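Local coordinates for PAC2 family protein (Mycobacterium tuberculosis, PDB 2WAM) that is of unknown function but belongs to the PAC2 family, named after a proteasome assembly chaperone, and represents a duplicated gene family of Actinobacteria, at residues A[86-91]-A[256-261]; A[162-167]-A[225-230]; A[190-195]-A[304-309]; A[107-112]-A[127-132]. All blocks are in the same frame, centred on the assembly; numbering follows the deposited sequence.

Contact 1: residues A[86-91]-A[256-261]; sequences AAHLKA and ALLEQV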
loop_
_atom_site.group_PDB
_atom_site.type_symbol
_atom_site.label_atom_id
_atom_site.label_comp_id
_atom_site.label_asym_id
_atom_site.label_seq_id
_atom_site.Cartn_x
_atom_site.Cartn_y
_atom_site.Cartn_z
ATOM N N ALA A 86 -8.784 31.957 -11.824
ATOM C CA ALA A 86 -8.975 30.547 -12.140
ATOM C C ALA A 86 -10.430 30.272 -12.515
ATOM O O ALA A 86 -10.716 29.508 -13.444
ATOM C CB ALA A 86 -8.555 29.694 -10.980
ATOM N N ALA A 87 -11.349 30.914 -11.803
ATOM C CA ALA A 87 -12.773 30.685 -12.029
ATOM C C ALA A 87 -13.167 31.197 -13.399
ATOM O O ALA A 87 -14.014 30.611 -14.075
ATOM C CB ALA A 87 -13.621 31.361 -10.938
ATOM N N HIS A 88 -12.544 32.298 -13.806
ATOM C CA HIS A 88 -12.896 32.901 -15.077
ATOM C C HIS A 88 -12.443 32.065 -16.251
ATOM O O HIS A 88 -13.217 31.814 -17.170
ATOM C CB HIS A 88 -12.370 34.323 -15.225
ATOM C CG HIS A 88 -12.744 34.937 -16.534
ATOM N ND1 HIS A 88 -14.041 35.286 -16.843
ATOM C CD2 HIS A 88 -12.005 35.203 -17.638
ATOM C CE1 HIS A 88 -14.079 35.762 -18.074
ATOM N NE2 HIS A 88 -12.858 35.721 -18.577
ATOM N N LEU A 89 -11.187 31.639 -16.227
ATOM C CA LEU A 89 -10.692 30.722 -17.244
ATOM C C LEU A 89 -11.610 29.501 -17.389
ATOM O O LEU A 89 -12.047 29.180 -18.484
ATOM C CB LEU A 89 -9.258 30.279 -16.937
ATOM C CG LEU A 89 -8.164 31.345 -16.991
ATOM C CD1 LEU A 89 -6.814 30.763 -16.553
ATOM C CD2 LEU A 89 -8.077 31.939 -18.378
ATOM N N LYS A 90 -11.902 28.823 -16.285
ATOM C CA LYS A 90 -12.739 27.630 -16.349
ATOM C C LYS A 90 -14.160 27.905 -16.878
ATOM O O LYS A 90 -14.764 27.045 -17.508
ATOM C CB LYS A 90 -12.796 26.945 -14.989
ATOM C CG LYS A 90 -11.443 26.493 -14.474
ATOM C CD LYS A 90 -11.414 26.418 -12.942
ATOM C CE LYS A 90 -12.243 25.261 -12.430
ATOM N NZ LYS A 90 -12.660 25.472 -11.022
ATOM N N ALA A 91 -14.672 29.106 -16.634
ATOM C CA ALA A 91 -16.029 29.484 -17.032
ATOM C C ALA A 91 -16.126 29.975 -18.482
ATOM O O ALA A 91 -17.144 29.811 -19.137
ATOM C CB ALA A 91 -16.559 30.557 -16.085
ATOM N N ALA A 256 -5.686 41.759 -14.564
ATOM C CA ALA A 256 -4.284 42.078 -14.782
ATOM C C ALA A 256 -3.441 40.803 -14.863
ATOM O O ALA A 256 -2.631 40.642 -15.779
ATOM C CB ALA A 256 -3.764 42.998 -13.695
ATOM N N LEU A 257 -3.632 39.896 -13.907
ATOM C CA LEU A 257 -2.918 38.624 -13.943
ATOM C C LEU A 257 -3.141 37.907 -15.275
ATOM O O LEU A 257 -2.186 37.539 -15.954
ATOM C CB LEU A 257 -3.340 37.727 -12.787
ATOM C CG LEU A 257 -2.763 38.071 -11.412
ATOM C CD1 LEU A 257 -3.396 37.238 -10.289
ATOM C CD2 LEU A 257 -1.279 37.875 -11.432
ATOM N N LEU A 258 -4.402 37.719 -15.657
ATOM C CA LEU A 258 -4.712 36.985 -16.880
ATOM C C LEU A 258 -4.185 37.669 -18.147
ATOM O O LEU A 258 -3.771 37.003 -19.095
ATOM C CB LEU A 258 -6.213 36.701 -16.990
ATOM C CG LEU A 258 -6.795 35.699 -15.977
ATOM C CD1 LEU A 258 -8.164 35.217 -16.423
ATOM C CD2 LEU A 258 -5.871 34.518 -15.740
ATOM N N GLU A 259 -4.195 38.997 -18.166
ATOM C CA GLU A 259 -3.683 39.721 -19.322
ATOM C C GLU A 259 -2.211 39.393 -19.476
ATOM O O GLU A 259 -1.690 39.300 -20.588
ATOM C CB GLU A 259 -3.899 41.226 -19.165
ATOM C CG GLU A 259 -5.319 41.649 -19.480
ATOM C CD GLU A 259 -5.595 43.099 -19.147
ATOM O OE1 GLU A 259 -4.914 43.642 -18.257
ATOM O OE2 GLU A 259 -6.503 43.692 -19.772
ATOM N N GLN A 260 -1.554 39.191 -18.340
ATOM C CA GLN A 260 -0.144 38.854 -18.312
ATOM C C GLN A 260 0.111 37.419 -18.784
ATOM O O GLN A 260 1.011 37.183 -19.588
ATOM C CB GLN A 260 0.412 39.084 -16.910
ATOM C CG GLN A 260 1.919 39.184 -16.855
ATOM C CD GLN A 260 2.461 40.164 -17.871
ATOM O OE1 GLN A 260 3.301 39.806 -18.706
ATOM N NE2 GLN A 260 1.969 41.410 -17.821
ATOM N N VAL A 261 -0.673 36.467 -18.279
ATOM C CA VAL A 261 -0.611 35.083 -18.751
ATOM C C VAL A 261 -0.763 35.066 -20.263
ATOM O O VAL A 261 -0.061 34.340 -20.950
ATOM C CB VAL A 261 -1.747 34.201 -18.153
ATOM C CG1 VAL A 261 -1.702 32.783 -18.717
ATOM C CG2 VAL A 261 -1.676 34.178 -16.657
#
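Leu258 reaches across from its helix and meets Leu89 and His88 with the two methyls at its end. Leu89 and Leu258 run past each other in opposite directions, so that their forked ends lie alongside. Leu258 CD1 is 3.8 Å from Leu89 CD2, and Leu258 CD2 is 4.0 Å from Leu89 CD1, while both methyls of Leu258 also come close to the branch carbon of its partner, the nearer being CD1 at 3.9 Å from Leu89 CG. Both leucines carry CG anti to the carbonyl carbon, with chi1 of -66° for Leu89 and -69° for Leu258, and this shared conformation points each fork at the other helix.

The imidazole meets the same leucine in another way. His88 CD2 approaches Leu258 CD1 at 4.0 Å, with the methyl at the edge of the ring and near its plane, so no ring face is used in this pair. Leu258 CD1 therefore serves two neighbours, an aliphatic fork and an aromatic edge. The imidazole is held at its outer end as well, where NE2 is hydrogen-bonded to the carbonyl of Pro270; that bond should restrict rotation of the ring and keep its CD2 edge turned to the leucine.

The atoms that meet are all carbons, and the contact is buried and spans 165 residues of sequence. Leu89 also packs on Leu136 of strand 131-137, and Leu257 on Phe237 and Val239 of strand 234-242. Such side-by-side packing of helices 81-92 and 251-265 over a mixed sheet is characteristic of an alpha/beta fold.

Contact 2: residues A[162-167]-A[225-230]; sequences AVRLLA and YRMAQH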
loop_
_atom_site.group_PDB
_atom_site.type_symbol
_atom_site.label_atom_id
_atom_site.label_comp_id
_atom_site.label_asym_id
_atom_site.label_seq_id
_atom_site.Cartn_x
_atom_site.Cartn_y
_atom_site.Cartn_z
ATOM N N ALA A 162 4.576 15.104 -8.200
ATOM C CA ALA A 162 3.471 14.652 -9.038
ATOM C C ALA A 162 3.110 15.665 -10.141
ATOM O O ALA A 162 2.890 15.275 -11.276
ATOM C CB ALA A 162 2.246 14.307 -8.187
ATOM N N VAL A 163 3.054 16.957 -9.811
ATOM C CA VAL A 163 2.781 17.992 -10.813
ATOM C C VAL A 163 3.922 18.074 -11.832
ATOM O O VAL A 163 3.695 18.097 -13.044
ATOM C CB VAL A 163 2.551 19.394 -10.177
ATOM C CG1 VAL A 163 2.468 20.462 -11.246
ATOM C CG2 VAL A 163 1.281 19.416 -9.339
ATOM N N ARG A 164 5.155 18.112 -11.340
ATOM C CA ARG A 164 6.306 18.141 -12.226
ATOM C C ARG A 164 6.338 16.919 -13.166
ATOM O O ARG A 164 6.699 17.039 -14.347
ATOM C CB ARG A 164 7.602 18.243 -11.417
ATOM C CG ARG A 164 8.855 18.086 -12.262
ATOM C CD ARG A 164 10.094 18.432 -11.495
ATOM N NE ARG A 164 10.394 17.433 -10.490
ATOM C CZ ARG A 164 11.060 16.317 -10.747
ATOM N NH1 ARG A 164 11.480 16.080 -11.978
ATOM N NH2 ARG A 164 11.295 15.444 -9.780
ATOM N N LEU A 165 5.962 15.751 -12.646
ATOM C CA LEU A 165 5.943 14.539 -13.456
ATOM C C LEU A 165 4.798 14.535 -14.478
ATOM O O LEU A 165 4.944 14.003 -15.577
ATOM C CB LEU A 165 5.912 13.289 -12.577
ATOM C CG LEU A 165 5.866 11.938 -13.301
ATOM C CD1 LEU A 165 6.449 10.852 -12.411
ATOM C CD2 LEU A 165 4.450 11.549 -13.774
ATOM N N LEU A 166 3.664 15.131 -14.123
ATOM C CA LEU A 166 2.561 15.280 -15.067
ATOM C C LEU A 166 2.932 16.267 -16.175
ATOM O O LEU A 166 2.723 15.993 -17.358
ATOM C CB LEU A 166 1.291 15.725 -14.341
ATOM C CG LEU A 166 0.495 14.579 -13.713
ATOM C CD1 LEU A 166 -0.734 15.088 -12.992
ATOM C CD2 LEU A 166 0.091 13.602 -14.788
ATOM N N ALA A 167 3.500 17.405 -15.779
ATOM C CA ALA A 167 3.938 18.430 -16.720
ATOM C C ALA A 167 4.950 17.880 -17.732
ATOM O O ALA A 167 4.891 18.199 -18.915
ATOM C CB ALA A 167 4.511 19.641 -15.972
ATOM N N TYR A 225 10.182 27.003 -8.022
ATOM C CA TYR A 225 11.576 26.709 -7.695
ATOM C C TYR A 225 12.005 25.277 -8.043
ATOM O O TYR A 225 13.054 25.071 -8.667
ATOM C CB TYR A 225 11.858 26.983 -6.223
ATOM C CG TYR A 225 13.301 26.752 -5.848
ATOM C CD1 TYR A 225 14.324 27.463 -6.473
ATOM C CD2 TYR A 225 13.648 25.823 -4.871
ATOM C CE1 TYR A 225 15.648 27.254 -6.133
ATOM C CE2 TYR A 225 14.965 25.605 -4.526
ATOM C CZ TYR A 225 15.963 26.324 -5.157
ATOM O OH TYR A 225 17.275 26.113 -4.814
ATOM N N ARG A 226 11.207 24.289 -7.631
ATOM C CA ARG A 226 11.547 22.899 -7.910
ATOM C C ARG A 226 11.612 22.662 -9.408
ATOM O O ARG A 226 12.563 22.072 -9.906
ATOM C CB ARG A 226 10.551 21.945 -7.253
ATOM C CG ARG A 226 10.614 21.930 -5.737
ATOM C CD ARG A 226 11.608 20.926 -5.245
ATOM N NE ARG A 226 11.714 20.920 -3.789
ATOM C CZ ARG A 226 12.665 21.550 -3.110
ATOM N NH1 ARG A 226 13.589 22.245 -3.757
ATOM N NH2 ARG A 226 12.691 21.492 -1.790
ATOM N N MET A 227 10.596 23.140 -10.114
ATOM C CA MET A 227 10.549 23.097 -11.574
ATOM C C MET A 227 11.836 23.629 -12.213
ATOM O O MET A 227 12.409 22.979 -13.090
ATOM C CB MET A 227 9.353 23.910 -12.095
ATOM C CG MET A 227 7.986 23.248 -11.912
ATOM S SD MET A 227 7.905 21.669 -12.748
ATOM C CE MET A 227 7.370 22.185 -14.378
ATOM N N ALA A 228 12.277 24.812 -11.782
ATOM C CA ALA A 228 13.523 25.398 -12.281
ATOM C C ALA A 228 14.739 24.527 -11.981
ATOM O O ALA A 228 15.614 24.372 -12.832
ATOM C CB ALA A 228 13.735 26.778 -11.722
ATOM N N GLN A 229 14.797 23.974 -10.771
ATOM C CA GLN A 229 15.889 23.096 -10.399
ATOM C C GLN A 229 16.027 21.951 -11.402
ATOM O O GLN A 229 17.094 21.358 -11.542
ATOM C CB GLN A 229 15.700 22.546 -8.981
ATOM C CG GLN A 229 16.117 23.488 -7.858
ATOM C CD GLN A 229 15.781 22.915 -6.485
ATOM O OE1 GLN A 229 14.670 22.425 -6.263
ATOM N NE2 GLN A 229 16.743 22.960 -5.560
ATOM N N HIS A 230 14.949 21.646 -12.110
ATOM C CA HIS A 230 14.983 20.558 -13.072
ATOM C C HIS A 230 14.972 21.082 -14.498
ATOM O O HIS A 230 14.482 20.413 -15.411
ATOM C CB HIS A 230 13.804 19.605 -12.863
ATOM C CG HIS A 230 13.927 18.728 -11.651
ATOM N ND1 HIS A 230 13.433 19.089 -10.417
ATOM C CD2 HIS A 230 14.455 17.490 -11.497
ATOM C CE1 HIS A 230 13.661 18.119 -9.547
ATOM N NE2 HIS A 230 14.278 17.136 -10.178
#
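Arg164 lays its guanidinium flat on the imidazole of His230, with centres 3.4 Å apart and planes only 4° from parallel. The arginine leaves its helix in an extended form through chi1 and chi2 and then bends at chi3 (71°), a turn that swings the guanidinium broadside to the ring. CZ lies over the middle of the imidazole, and the methylene at the bend adds a CH-pi contact, Arg164 CD standing 4.0 Å from the ring centroid.

His230, near the C-terminal end of helix 219-229, is held at its ring edge by a hydrogen bond from ND1 to Arg226 O, 3.1 Å long and nearly straight (163°). Arg226 O lies close to the ring plane, while ND1 stands above the carbonyl plane; the bond therefore uses the ring edge and the stack uses a face.

Helix 156-169, which carries Arg164, joins strand 143-148 to strand 174-183, parallel strands with strand 67-73 between them, in a beta-alpha-beta crossover.

The other half of the contact is Met227, folded at both chi2 and chi3, which brings the sulfur and the terminal methyl back to helix 156-169. Met227 SD is 3.7 Å from Arg164 CB and equally near Arg164 CG, and Met227 CE ends 4.1 Å from Ala167 CB. Arg226 points elsewhere: its guanidinium bonds Gln229 OE1 and makes salt bridges with Glu157 and with Asp128 of the second subunit.

Contact 3: residues A[190-195]-A[304-309]; sequences PITMTA and RQYDAF
Tyr306 meets Pro190 and Thr192 with the outer end of its ring. The apolar contact is made by Pro190, which lies across one side of the phenol with its CD 3.9 Å from Tyr306 CE2. Other carbons pack round the phenol oxygen: Pro190 CB is 3.6 Å from Tyr306 OH, and Thr192, coming from the direction opposite to the tyrosine, sets its methyl at the edge of the ring and near the ring plane, CG2 being 3.6 Å from Tyr306 OH and 4.1 Å from Tyr306 CE1. The phenol end is thus met by the proline ring on the CE2 side and the threonine methyl on the CE1 side. The tyrosine gets there because CG stands anti to the backbone N (chi1 179°), which sends the ring out from helix 293-315.

Polar atoms also gather here. Pro190 O lies 3.0 Å from Tyr306 OH, approaching the ring obliquely. Thr192 turns its methyl to the tyrosine and uses its hydroxyl on the sheet side, where OG1 is hydrogen-bonded to His240 ND1. One helical residue further on, Asp307 forms a salt bridge with Arg189, next to Pro190 in sequence, adding a charged tie between the same two parts of the chain.

Tyr306 packs on Pro186 and Arg189 as well. The arrangement is that of a long helix packed beside the sheet edge of an alpha/beta fold, touching the loop that leads into strand 193-197, an outermost strand within this chain.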
loop_
_atom_site.group_PDB
_atom_site.type_symbol
_atom_site.label_atom_id
_atom_site.label_comp_id
_atom_site.label_asym_id
_atom_site.label_seq_id
_atom_site.Cartn_x
_atom_site.Cartn_y
_atom_site.Cartn_z
ATOM N N PRO A 190 -2.644 52.721 -11.959
ATOM C CA PRO A 190 -2.380 51.489 -12.708
ATOM C C PRO A 190 -1.917 50.345 -11.808
ATOM O O PRO A 190 -1.118 50.541 -10.886
ATOM C CB PRO A 190 -1.262 51.901 -13.665
ATOM C CG PRO A 190 -1.473 53.355 -13.872
ATOM C CD PRO A 190 -1.963 53.884 -12.552
ATOM N N ILE A 191 -2.437 49.153 -12.074
ATOM C CA ILE A 191 -2.094 47.993 -11.282
ATOM C C ILE A 191 -0.668 47.558 -11.581
ATOM O O ILE A 191 -0.311 47.340 -12.734
ATOM C CB ILE A 191 -3.050 46.835 -11.558
ATOM C CG1 ILE A 191 -4.410 47.113 -10.919
ATOM C CG2 ILE A 191 -2.459 45.513 -11.057
ATOM C CD1 ILE A 191 -5.443 46.044 -11.231
ATOM N N THR A 192 0.149 47.449 -10.541
ATOM C CA THR A 192 1.534 47.046 -10.717
ATOM C C THR A 192 1.700 45.602 -10.308
ATOM O O THR A 192 0.777 44.985 -9.775
ATOM C CB THR A 192 2.513 47.948 -9.927
ATOM O OG1 THR A 192 2.079 48.069 -8.569
ATOM C CG2 THR A 192 2.569 49.338 -10.549
ATOM N N MET A 193 2.890 45.068 -10.533
ATOM C CA MET A 193 3.079 43.632 -10.478
ATOM C C MET A 193 4.556 43.305 -10.340
ATOM O O MET A 193 5.391 43.950 -10.971
ATOM C CB MET A 193 2.543 43.065 -11.780
ATOM C CG MET A 193 2.425 41.582 -11.851
ATOM S SD MET A 193 1.430 41.213 -13.292
ATOM C CE MET A 193 -0.205 41.421 -12.596
ATOM N N THR A 194 4.891 42.324 -9.508
ATOM C CA THR A 194 6.283 41.882 -9.444
ATOM C C THR A 194 6.511 40.525 -10.131
ATOM O O THR A 194 5.998 39.490 -9.710
ATOM C CB THR A 194 6.898 41.932 -8.010
ATOM O OG1 THR A 194 6.532 40.774 -7.261
ATOM C CG2 THR A 194 6.450 43.161 -7.278
ATOM N N ALA A 195 7.293 40.568 -11.202
ATOM C CA ALA A 195 7.565 39.414 -12.038
ATOM C C ALA A 195 8.779 38.648 -11.544
ATOM O O ALA A 195 9.730 39.235 -11.038
ATOM C CB ALA A 195 7.795 39.873 -13.464
ATOM N N ARG A 304 -0.578 60.089 -3.751
ATOM C CA ARG A 304 0.605 60.933 -3.665
ATOM C C ARG A 304 1.886 60.096 -3.658
ATOM O O ARG A 304 2.751 60.280 -4.515
ATOM C CB ARG A 304 0.522 61.878 -2.455
ATOM C CG ARG A 304 -0.335 63.119 -2.727
ATOM C CD ARG A 304 -0.452 64.037 -1.523
ATOM N NE ARG A 304 -1.738 63.925 -0.835
ATOM C CZ ARG A 304 -1.876 63.702 0.473
ATOM N NH1 ARG A 304 -0.805 63.571 1.251
ATOM N NH2 ARG A 304 -3.090 63.622 1.006
ATOM N N GLN A 305 1.993 59.170 -2.708
ATOM C CA GLN A 305 3.154 58.285 -2.628
ATOM C C GLN A 305 3.425 57.578 -3.952
ATOM O O GLN A 305 4.574 57.471 -4.391
ATOM C CB GLN A 305 2.954 57.226 -1.545
ATOM C CG GLN A 305 2.850 57.764 -0.134
ATOM C CD GLN A 305 2.730 56.654 0.899
ATOM O OE1 GLN A 305 1.967 55.698 0.725
ATOM N NE2 GLN A 305 3.489 56.775 1.984
ATOM N N TYR A 306 2.357 57.089 -4.573
ATOM C CA TYR A 306 2.466 56.298 -5.790
ATOM C C TYR A 306 3.013 57.120 -6.953
ATOM O O TYR A 306 3.914 56.672 -7.660
ATOM C CB TYR A 306 1.109 55.674 -6.148
ATOM C CG TYR A 306 1.100 54.849 -7.420
ATOM C CD1 TYR A 306 1.446 53.506 -7.405
ATOM C CD2 TYR A 306 0.733 55.416 -8.633
ATOM C CE1 TYR A 306 1.428 52.747 -8.570
ATOM C CE2 TYR A 306 0.714 54.668 -9.802
ATOM C CZ TYR A 306 1.061 53.334 -9.770
ATOM O OH TYR A 306 1.041 52.589 -10.939
ATOM N N ASP A 307 2.469 58.318 -7.153
ATOM C CA ASP A 307 2.960 59.203 -8.209
ATOM C C ASP A 307 4.434 59.549 -7.988
ATOM O O ASP A 307 5.219 59.604 -8.940
ATOM C CB ASP A 307 2.100 60.467 -8.297
ATOM C CG ASP A 307 0.669 60.166 -8.705
ATOM O OD1 ASP A 307 0.471 59.302 -9.586
ATOM O OD2 ASP A 307 -0.259 60.786 -8.143
ATOM N N ALA A 308 4.804 59.748 -6.723
ATOM C CA ALA A 308 6.182 60.051 -6.336
ATOM C C ALA A 308 7.148 58.888 -6.571
ATOM O O ALA A 308 8.282 59.097 -7.002
ATOM C CB ALA A 308 6.235 60.497 -4.884
ATOM N N PHE A 309 6.712 57.668 -6.268
ATOM C CA PHE A 309 7.526 56.490 -6.556
ATOM C C PHE A 309 7.687 56.291 -8.062
ATOM O O PHE A 309 8.751 55.886 -8.534
ATOM C CB PHE A 309 6.925 55.233 -5.927
ATOM C CG PHE A 309 7.671 53.971 -6.270
ATOM C CD1 PHE A 309 8.827 53.625 -5.583
ATOM C CD2 PHE A 309 7.223 53.135 -7.283
ATOM C CE1 PHE A 309 9.523 52.467 -5.898
ATOM C CE2 PHE A 309 7.915 51.974 -7.601
ATOM C CZ PHE A 309 9.067 51.642 -6.907
#

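Contact 4: residues A[107-112]-A[127-132]; sequences LDYRSR and DDPELS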
loop_
_atom_site.group_PDB
_atom_site.type_symbol
_atom_site.label_atom_id
_atom_site.label_comp_id
_atom_site.label_asym_id
_atom_site.label_seq_id
_atom_site.Cartn_x
_atom_site.Cartn_y
_atom_site.Cartn_z
ATOM N N LEU A 107 -5.560 18.212 3.022
ATOM C CA LEU A 107 -6.165 19.376 3.656
ATOM C C LEU A 107 -6.349 19.221 5.169
ATOM O O LEU A 107 -6.718 18.151 5.667
ATOM C CB LEU A 107 -7.495 19.681 2.968
ATOM C CG LEU A 107 -8.369 20.755 3.584
ATOM C CD1 LEU A 107 -7.765 22.123 3.285
ATOM C CD2 LEU A 107 -9.798 20.641 3.061
ATOM N N ASP A 108 -6.062 20.287 5.901
ATOM C CA ASP A 108 -6.409 20.346 7.312
ATOM C C ASP A 108 -7.814 20.940 7.433
ATOM O O ASP A 108 -8.002 22.153 7.335
ATOM C CB ASP A 108 -5.391 21.202 8.060
ATOM C CG ASP A 108 -5.690 21.332 9.547
ATOM O OD1 ASP A 108 -6.837 21.108 9.983
ATOM O OD2 ASP A 108 -4.753 21.693 10.282
ATOM N N TYR A 109 -8.803 20.083 7.650
ATOM C CA TYR A 109 -10.195 20.514 7.624
ATOM C C TYR A 109 -10.584 21.449 8.763
ATOM O O TYR A 109 -11.447 22.312 8.598
ATOM C CB TYR A 109 -11.124 19.309 7.622
ATOM C CG TYR A 109 -11.276 18.684 6.265
ATOM C CD1 TYR A 109 -10.441 17.654 5.866
ATOM C CD2 TYR A 109 -12.261 19.115 5.383
ATOM C CE1 TYR A 109 -10.569 17.064 4.634
ATOM C CE2 TYR A 109 -12.408 18.525 4.149
ATOM C CZ TYR A 109 -11.556 17.491 3.780
ATOM O OH TYR A 109 -11.675 16.870 2.556
ATOM N N ARG A 110 -9.958 21.271 9.917
ATOM C CA ARG A 110 -10.268 22.121 11.049
ATOM C C ARG A 110 -9.624 23.514 10.976
ATOM O O ARG A 110 -10.059 24.409 11.693
ATOM C CB ARG A 110 -9.976 21.404 12.369
ATOM C CG ARG A 110 -11.082 20.422 12.749
ATOM C CD ARG A 110 -10.730 19.549 13.942
ATOM N NE ARG A 110 -10.999 20.196 15.222
ATOM C CZ ARG A 110 -10.107 20.905 15.912
ATOM N NH1 ARG A 110 -8.884 21.083 15.437
ATOM N NH2 ARG A 110 -10.442 21.450 17.074
ATOM N N SER A 111 -8.616 23.707 10.120
ATOM C CA SER A 111 -8.078 25.058 9.889
ATOM C C SER A 111 -8.909 25.736 8.816
ATOM O O SER A 111 -9.150 26.932 8.871
ATOM C CB SER A 111 -6.609 25.057 9.445
ATOM O OG SER A 111 -5.739 24.579 10.444
ATOM N N ARG A 112 -9.346 24.962 7.831
ATOM C CA ARG A 112 -10.205 25.503 6.781
ATOM C C ARG A 112 -11.514 24.729 6.650
ATOM O O ARG A 112 -11.680 23.925 5.738
ATOM C CB ARG A 112 -9.463 25.541 5.449
ATOM C CG ARG A 112 -8.410 26.621 5.420
ATOM C CD ARG A 112 -7.750 26.732 4.073
ATOM N NE ARG A 112 -6.819 25.645 3.831
ATOM C CZ ARG A 112 -6.049 25.557 2.756
ATOM N NH1 ARG A 112 -6.103 26.497 1.825
ATOM N NH2 ARG A 112 -5.226 24.529 2.623
ATOM N N ASP A 127 -19.647 23.794 0.449
ATOM C CA ASP A 127 -18.613 24.273 -0.431
ATOM C C ASP A 127 -17.432 23.275 -0.393
ATOM O O ASP A 127 -16.590 23.333 0.488
ATOM C CB ASP A 127 -18.212 25.681 0.012
ATOM C CG ASP A 127 -17.215 26.322 -0.910
ATOM O OD1 ASP A 127 -16.903 25.723 -1.960
ATOM O OD2 ASP A 127 -16.737 27.429 -0.580
ATOM N N ASP A 128 -17.391 22.349 -1.345
ATOM C CA ASP A 128 -16.346 21.323 -1.398
ATOM C C ASP A 128 -15.038 21.840 -1.976
ATOM O O ASP A 128 -15.029 22.558 -2.976
ATOM C CB ASP A 128 -16.824 20.127 -2.206
ATOM C CG ASP A 128 -18.066 19.493 -1.611
ATOM O OD1 ASP A 128 -18.353 19.784 -0.425
ATOM O OD2 ASP A 128 -18.751 18.715 -2.323
ATOM N N PRO A 129 -13.921 21.500 -1.322
ATOM C CA PRO A 129 -12.603 21.931 -1.787
ATOM C C PRO A 129 -12.132 21.143 -3.009
ATOM O O PRO A 129 -12.308 19.933 -3.061
ATOM C CB PRO A 129 -11.707 21.618 -0.579
ATOM C CG PRO A 129 -12.431 20.564 0.162
ATOM C CD PRO A 129 -13.852 21.006 0.065
ATOM N N GLU A 130 -11.532 21.831 -3.971
ATOM C CA GLU A 130 -10.995 21.183 -5.153
ATOM C C GLU A 130 -9.504 21.439 -5.225
ATOM O O GLU A 130 -8.998 22.415 -4.676
ATOM C CB GLU A 130 -11.657 21.706 -6.440
ATOM C CG GLU A 130 -11.141 23.095 -6.899
ATOM C CD GLU A 130 -10.906 23.200 -8.415
ATOM O OE1 GLU A 130 -11.063 22.181 -9.117
ATOM O OE2 GLU A 130 -10.552 24.297 -8.906
ATOM N N LEU A 131 -8.808 20.526 -5.884
ATOM C CA LEU A 131 -7.432 20.725 -6.316
ATOM C C LEU A 131 -7.312 19.870 -7.569
ATOM O O LEU A 131 -7.295 18.623 -7.489
ATOM C CB LEU A 131 -6.402 20.310 -5.246
ATOM C CG LEU A 131 -4.947 20.579 -5.667
ATOM C CD1 LEU A 131 -4.786 22.000 -6.218
ATOM C CD2 LEU A 131 -3.957 20.339 -4.537
ATOM N N SER A 132 -7.272 20.543 -8.722
ATOM C CA SER A 132 -7.359 19.864 -10.015
ATOM C C SER A 132 -6.402 20.367 -11.105
ATOM O O SER A 132 -5.990 21.530 -11.120
ATOM C CB SER A 132 -8.803 19.895 -10.521
ATOM O OG SER A 132 -9.644 19.086 -9.705
#
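Tyr109 and Leu107 together receive the ring of Pro129, and the tyrosine ring organises the group. Over one of its faces sits the methyl Leu107 CD2, 3.5 Å above the ring plane and close to its centre. Pro129 CG approaches the hydroxyl end of the ring obliquely, 4.5 Å from both Tyr109 CE2 and Tyr109 OH. The ring also stacks with Trp156 of the fourth subunit, and its hydroxyl is hydrogen-bonded to Asp104, so the phenol has an aromatic and a polar partner beyond these segments.

The firmer touch belongs to the leucine. Leu107 CD2 lies 3.9 Å from Pro129 CG, the side chains meeting at about a right angle, so that one methyl covers the tyrosine and also meets the proline. With CG anti to the backbone N (chi1 173°), Leu107 carries this methyl toward segment 127-132.

The loop behind the two side chains is shaped by Asp108. Its OD1 accepts from Ser111 N at 3.2 Å, from well above the carboxylate plane, in an Asx motif, while Asp108 O takes hydrogen bonds from both Ser111 N and Arg112 N. Tyr109 to Ser111 have helical backbone angles without the regular helical bonds.

Across the segments the contact is carbon packing on Pro129 CG, with Tyr109 at its margin. Its chemistry implies that apolar burial joins the two loops at the base of the hairpin of strands 115-119 and 122-126, whereas directional bonds act within segment 107-112, to Asp104 and Asp153 of the same chain, and to the fourth subunit, whose Asp153 and Glu151 form salt bridges with Arg110.

Contacts 1 and 3 touch through the edge strand and the loop before it: Ala256 CB lies 3.9 Å from Ile191 CG2, and Leu257 CD2 is 3.9 Å from Met193 CE. Contact 1 also joins contact 4, by a salt bridge of 3.2 Å between Lys90 NZ and Glu130 OE2, although the centres of those contacts are about 22 Å apart. Contacts 3 and 4 lie on opposite sides of the chain's centre, about 34 Å between centres. Contact 2 has no direct touch with the others within the chain, yet Arg226 pairs with Asp128 of another subunit, relating contact 2 to contact 4 across the six-chain assembly. With the function unknown, none of the contacts can be related to a site.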